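Local coordinates for bacteriocin immunity protein (Pseudomonas aeruginosa, PDB 4UHP), which binds the DNase domain of pyocin AP41 in a tight complex and so probably protects the producing cell from that bacteriocin, at residues Y10-F22 / R37-T49. Sequence-based numbering, arbitrary orientation.
Sequences YTESEFLEIIEEF and RMDKLVKHFEEVT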
# COMPACT_ATOMS: atom_id res chain seq x y z
N TYR D 10 -20.56 -14.92 6.23
CA TYR D 10 -19.94 -14.24 7.37
C TYR D 10 -20.98 -13.62 8.30
O TYR D 10 -21.95 -13.02 7.85
CB TYR D 10 -18.99 -13.13 6.90
CG TYR D 10 -17.67 -13.60 6.33
CD1 TYR D 10 -16.64 -14.01 7.16
CD2 TYR D 10 -17.45 -13.59 4.96
CE1 TYR D 10 -15.43 -14.42 6.64
CE2 TYR D 10 -16.24 -14.00 4.43
CZ TYR D 10 -15.23 -14.42 5.28
OH TYR D 10 -14.03 -14.83 4.76
N THR D 11 -20.75 -13.74 9.61
CA THR D 11 -21.44 -12.88 10.55
C THR D 11 -20.67 -11.58 10.59
O THR D 11 -19.51 -11.54 10.15
CB THR D 11 -21.53 -13.50 11.96
OG1 THR D 11 -20.24 -13.49 12.57
CG2 THR D 11 -22.06 -14.92 11.89
N GLU D 12 -21.29 -10.51 11.09
CA GLU D 12 -20.62 -9.21 11.12
C GLU D 12 -19.37 -9.26 11.99
O GLU D 12 -18.34 -8.66 11.66
CB GLU D 12 -21.58 -8.13 11.63
CG GLU D 12 -20.99 -6.73 11.64
CD GLU D 12 -22.02 -5.67 11.94
OE1 GLU D 12 -23.23 -5.97 11.85
OE2 GLU D 12 -21.62 -4.53 12.27
N SER D 13 -19.44 -9.99 13.10
CA SER D 13 -18.30 -10.13 14.00
C SER D 13 -17.15 -10.90 13.35
O SER D 13 -15.98 -10.56 13.54
CB SER D 13 -18.72 -10.83 15.30
OG SER D 13 -17.62 -10.98 16.17
N GLU D 14 -17.49 -11.93 12.58
CA GLU D 14 -16.48 -12.74 11.89
C GLU D 14 -15.76 -11.95 10.81
O GLU D 14 -14.56 -12.12 10.60
CB GLU D 14 -17.11 -13.99 11.28
CG GLU D 14 -17.45 -15.07 12.28
CD GLU D 14 -18.22 -16.22 11.65
OE1 GLU D 14 -18.71 -16.04 10.51
OE2 GLU D 14 -18.33 -17.29 12.28
N PHE D 15 -16.51 -11.10 10.11
CA PHE D 15 -15.95 -10.30 9.04
C PHE D 15 -15.09 -9.18 9.62
O PHE D 15 -14.04 -8.84 9.07
CB PHE D 15 -17.06 -9.73 8.16
CG PHE D 15 -16.57 -9.11 6.88
CD1 PHE D 15 -16.15 -9.91 5.83
CD2 PHE D 15 -16.55 -7.74 6.73
CE1 PHE D 15 -15.71 -9.35 4.65
CE2 PHE D 15 -16.11 -7.17 5.55
CZ PHE D 15 -15.69 -7.97 4.51
N LEU D 16 -15.54 -8.61 10.73
CA LEU D 16 -14.79 -7.60 11.46
C LEU D 16 -13.42 -8.14 11.87
O LEU D 16 -12.43 -7.42 11.87
CB LEU D 16 -15.56 -7.14 12.70
CG LEU D 16 -14.88 -6.10 13.59
CD1 LEU D 16 -14.69 -4.79 12.85
CD2 LEU D 16 -15.68 -5.89 14.87
N GLU D 17 -13.39 -9.43 12.21
CA GLU D 17 -12.16 -10.12 12.58
C GLU D 17 -11.11 -10.05 11.48
O GLU D 17 -9.92 -9.85 11.75
CB GLU D 17 -12.48 -11.58 12.92
CG GLU D 17 -11.26 -12.45 13.20
CD GLU D 17 -11.63 -13.79 13.79
OE1 GLU D 17 -12.84 -14.11 13.84
OE2 GLU D 17 -10.72 -14.52 14.22
N ILE D 18 -11.55 -10.20 10.23
CA ILE D 18 -10.66 -10.11 9.08
C ILE D 18 -10.19 -8.67 8.87
O ILE D 18 -9.01 -8.43 8.59
CB ILE D 18 -11.35 -10.61 7.80
CG1 ILE D 18 -11.71 -12.09 7.92
CG2 ILE D 18 -10.47 -10.38 6.58
CD1 ILE D 18 -12.38 -12.65 6.68
N ILE D 19 -11.11 -7.72 8.99
CA ILE D 19 -10.80 -6.32 8.76
C ILE D 19 -9.77 -5.79 9.77
O ILE D 19 -8.90 -4.99 9.42
CB ILE D 19 -12.07 -5.45 8.82
CG1 ILE D 19 -13.11 -5.97 7.83
CG2 ILE D 19 -11.74 -4.00 8.51
CD1 ILE D 19 -12.60 -6.06 6.41
N GLU D 20 -9.86 -6.27 11.01
CA GLU D 20 -8.94 -5.85 12.06
C GLU D 20 -7.49 -6.19 11.70
O GLU D 20 -6.55 -5.56 12.19
CB GLU D 20 -9.32 -6.50 13.39
CG GLU D 20 -10.57 -5.91 14.02
CD GLU D 20 -11.05 -6.70 15.22
OE1 GLU D 20 -10.63 -7.86 15.38
OE2 GLU D 20 -11.86 -6.15 16.01
N GLU D 21 -7.32 -7.19 10.84
CA GLU D 21 -5.99 -7.64 10.45
C GLU D 21 -5.30 -6.61 9.56
O GLU D 21 -4.09 -6.67 9.35
CB GLU D 21 -6.08 -9.00 9.75
CG GLU D 21 -4.78 -9.79 9.72
CD GLU D 21 -5.00 -11.30 9.64
OE1 GLU D 21 -6.14 -11.75 9.89
OE2 GLU D 21 -4.04 -12.02 9.33
N PHE D 22 -6.07 -5.65 9.05
CA PHE D 22 -5.51 -4.56 8.26
C PHE D 22 -5.01 -3.42 9.15
O PHE D 22 -4.61 -2.37 8.65
CB PHE D 22 -6.55 -4.03 7.27
CG PHE D 22 -6.91 -5.01 6.19
CD1 PHE D 22 -6.17 -5.07 5.02
CD2 PHE D 22 -7.98 -5.87 6.35
CE1 PHE D 22 -6.50 -5.97 4.03
CE2 PHE D 22 -8.31 -6.77 5.36
CZ PHE D 22 -7.57 -6.83 4.20
N ARG D 37 -0.19 -12.82 2.62
CA ARG D 37 -1.44 -13.04 3.35
C ARG D 37 -2.35 -11.83 3.22
O ARG D 37 -3.55 -11.97 2.98
CB ARG D 37 -1.18 -13.33 4.83
CG ARG D 37 -2.44 -13.24 5.68
CD ARG D 37 -2.30 -13.89 7.04
NE ARG D 37 -3.56 -13.80 7.79
CZ ARG D 37 -4.56 -14.67 7.67
NH1 ARG D 37 -4.45 -15.70 6.85
NH2 ARG D 37 -5.67 -14.50 8.38
N MET D 38 -1.78 -10.63 3.37
CA MET D 38 -2.57 -9.42 3.24
C MET D 38 -3.05 -9.24 1.80
O MET D 38 -4.16 -8.76 1.56
CB MET D 38 -1.77 -8.20 3.71
CG MET D 38 -1.31 -8.29 5.16
SD MET D 38 -2.62 -8.79 6.31
CE MET D 38 -3.80 -7.46 6.09
N ASP D 39 -2.21 -9.64 0.84
CA ASP D 39 -2.61 -9.67 -0.56
C ASP D 39 -3.88 -10.51 -0.73
O ASP D 39 -4.83 -10.09 -1.38
CB ASP D 39 -1.49 -10.23 -1.44
CG ASP D 39 -0.37 -9.23 -1.68
OD1 ASP D 39 -0.33 -8.19 -0.98
OD2 ASP D 39 0.48 -9.48 -2.56
N LYS D 40 -3.87 -11.69 -0.12
CA LYS D 40 -5.01 -12.61 -0.19
C LYS D 40 -6.26 -12.02 0.46
O LYS D 40 -7.37 -12.18 -0.06
CB LYS D 40 -4.66 -13.94 0.47
CG LYS D 40 -5.80 -14.95 0.43
CD LYS D 40 -5.52 -16.15 1.32
CE LYS D 40 -6.72 -17.10 1.35
NZ LYS D 40 -6.50 -18.25 2.27
N LEU D 41 -6.07 -11.34 1.59
CA LEU D 41 -7.20 -10.77 2.33
C LEU D 41 -7.84 -9.61 1.58
O LEU D 41 -9.06 -9.47 1.56
CB LEU D 41 -6.75 -10.32 3.72
CG LEU D 41 -6.31 -11.42 4.69
CD1 LEU D 41 -5.99 -10.83 6.05
CD2 LEU D 41 -7.38 -12.50 4.80
N VAL D 42 -7.00 -8.78 0.96
CA VAL D 42 -7.48 -7.65 0.16
C VAL D 42 -8.35 -8.12 -1.00
O VAL D 42 -9.45 -7.62 -1.20
CB VAL D 42 -6.31 -6.82 -0.41
CG1 VAL D 42 -6.81 -5.89 -1.51
CG2 VAL D 42 -5.63 -6.02 0.69
N LYS D 43 -7.83 -9.06 -1.78
CA LYS D 43 -8.53 -9.52 -2.96
C LYS D 43 -9.78 -10.30 -2.58
O LYS D 43 -10.77 -10.31 -3.30
CB LYS D 43 -7.61 -10.34 -3.86
CG LYS D 43 -6.38 -9.56 -4.34
CD LYS D 43 -6.76 -8.12 -4.69
CE LYS D 43 -5.72 -7.43 -5.55
NZ LYS D 43 -6.35 -6.60 -6.61
N HIS D 44 -9.73 -10.95 -1.42
CA HIS D 44 -10.90 -11.63 -0.88
C HIS D 44 -11.96 -10.62 -0.46
O HIS D 44 -13.15 -10.81 -0.71
CB HIS D 44 -10.52 -12.51 0.31
CG HIS D 44 -11.70 -13.13 1.00
ND1 HIS D 44 -12.43 -14.15 0.44
CD2 HIS D 44 -12.27 -12.86 2.20
CE1 HIS D 44 -13.40 -14.49 1.27
NE2 HIS D 44 -13.33 -13.73 2.34
N PHE D 45 -11.51 -9.55 0.19
CA PHE D 45 -12.39 -8.45 0.58
C PHE D 45 -13.14 -7.90 -0.62
O PHE D 45 -14.37 -7.78 -0.60
CB PHE D 45 -11.58 -7.33 1.25
CG PHE D 45 -12.39 -6.11 1.61
CD1 PHE D 45 -13.01 -6.02 2.85
CD2 PHE D 45 -12.53 -5.06 0.72
CE1 PHE D 45 -13.75 -4.91 3.19
CE2 PHE D 45 -13.29 -3.95 1.05
CZ PHE D 45 -13.89 -3.87 2.29
N GLU D 46 -12.40 -7.57 -1.67
CA GLU D 46 -12.99 -7.03 -2.90
C GLU D 46 -13.96 -8.02 -3.54
O GLU D 46 -14.98 -7.63 -4.12
CB GLU D 46 -11.89 -6.65 -3.88
CG GLU D 46 -10.89 -5.66 -3.32
CD GLU D 46 -9.74 -5.37 -4.25
OE1 GLU D 46 -9.50 -6.17 -5.19
OE2 GLU D 46 -9.06 -4.34 -4.05
N GLU D 47 -13.63 -9.30 -3.45
CA GLU D 47 -14.43 -10.34 -4.07
C GLU D 47 -15.80 -10.50 -3.41
O GLU D 47 -16.82 -10.50 -4.09
CB GLU D 47 -13.69 -11.68 -4.02
CG GLU D 47 -14.49 -12.86 -4.53
CD GLU D 47 -13.74 -14.17 -4.42
OE1 GLU D 47 -12.51 -14.13 -4.20
OE2 GLU D 47 -14.37 -15.24 -4.54
N VAL D 48 -15.82 -10.61 -2.08
CA VAL D 48 -17.05 -10.94 -1.38
C VAL D 48 -17.95 -9.73 -1.13
O VAL D 48 -19.17 -9.88 -1.03
CB VAL D 48 -16.76 -11.62 -0.02
CG1 VAL D 48 -16.08 -12.96 -0.23
CG2 VAL D 48 -15.92 -10.72 0.87
N THR D 49 -17.37 -8.54 -1.05
CA THR D 49 -18.17 -7.34 -0.82
C THR D 49 -18.72 -6.76 -2.12
O THR D 49 -19.78 -6.13 -2.13
CB THR D 49 -17.36 -6.23 -0.11
OG1 THR D 49 -16.33 -5.75 -0.98
CG2 THR D 49 -16.75 -6.75 1.19
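One face of the Phe-22 ring is covered by the CE methyl of Met-38, a CH-pi contact 3.9 Å from the ring centroid and close to its normal. At the ring's edge lies Val-42, whose CG2 comes to 3.5 Å from Phe-22 CE1. Met-38 suits this place because its thioether chain is flexible: bends at chi2 and chi3 fold the terminal methyl onto the ring. The Tyr-10 and His-44 rings meet at their edges; Phe-15 CD1 lies over one face of Tyr-10 and Val-48 CG2 over one face of His-44, each toward the rim. The Phe-15 and Phe-45 rings meet rim to rim, their planes only modestly inclined. Thr-49 CG2 sits over the centre of one Phe-45 face and also touches Phe-15 CZ, while its OG1 turns back to Phe-45 O and also takes the N-H of His-51. The apolar CD1 of Ile-19 packs 3.6 Å from Phe-45 CD1.

Helix 12-19 and segment 37-49, part of helix 31-49, pair in a strongly inclined antiparallel fashion, at 139°, within the all-helical fold of the colicin and pyocin immunity proteins. Helix 56-59 packs against Phe-22, Val-42 and Phe-45, and the partner protein's chain lies against Phe-22, Met-38 and Val-42.

Polar pairs mark two ends of the interface. Tyr-10 OH and His-44 NE2 share a hydrogen bond of 2.7 Å; a phenol and an imidazole can each donate or accept one. At the other end Glu-21 and Arg-37 form a salt bridge. The long, extended arginine reaches across and offers NE and NH2 side by side to the carboxylate: NH2 binds Glu-21 OE1 on the syn side at 3.2 Å, nearly straight at 165°, and NE faces OE2, though that modelled distance is doubtfully short. Glu-21 CG stands anti to the backbone N (chi1 -160°), carrying the carboxylate past Leu-41, whose CD1 lies 3.8 Å from Glu-21 CD.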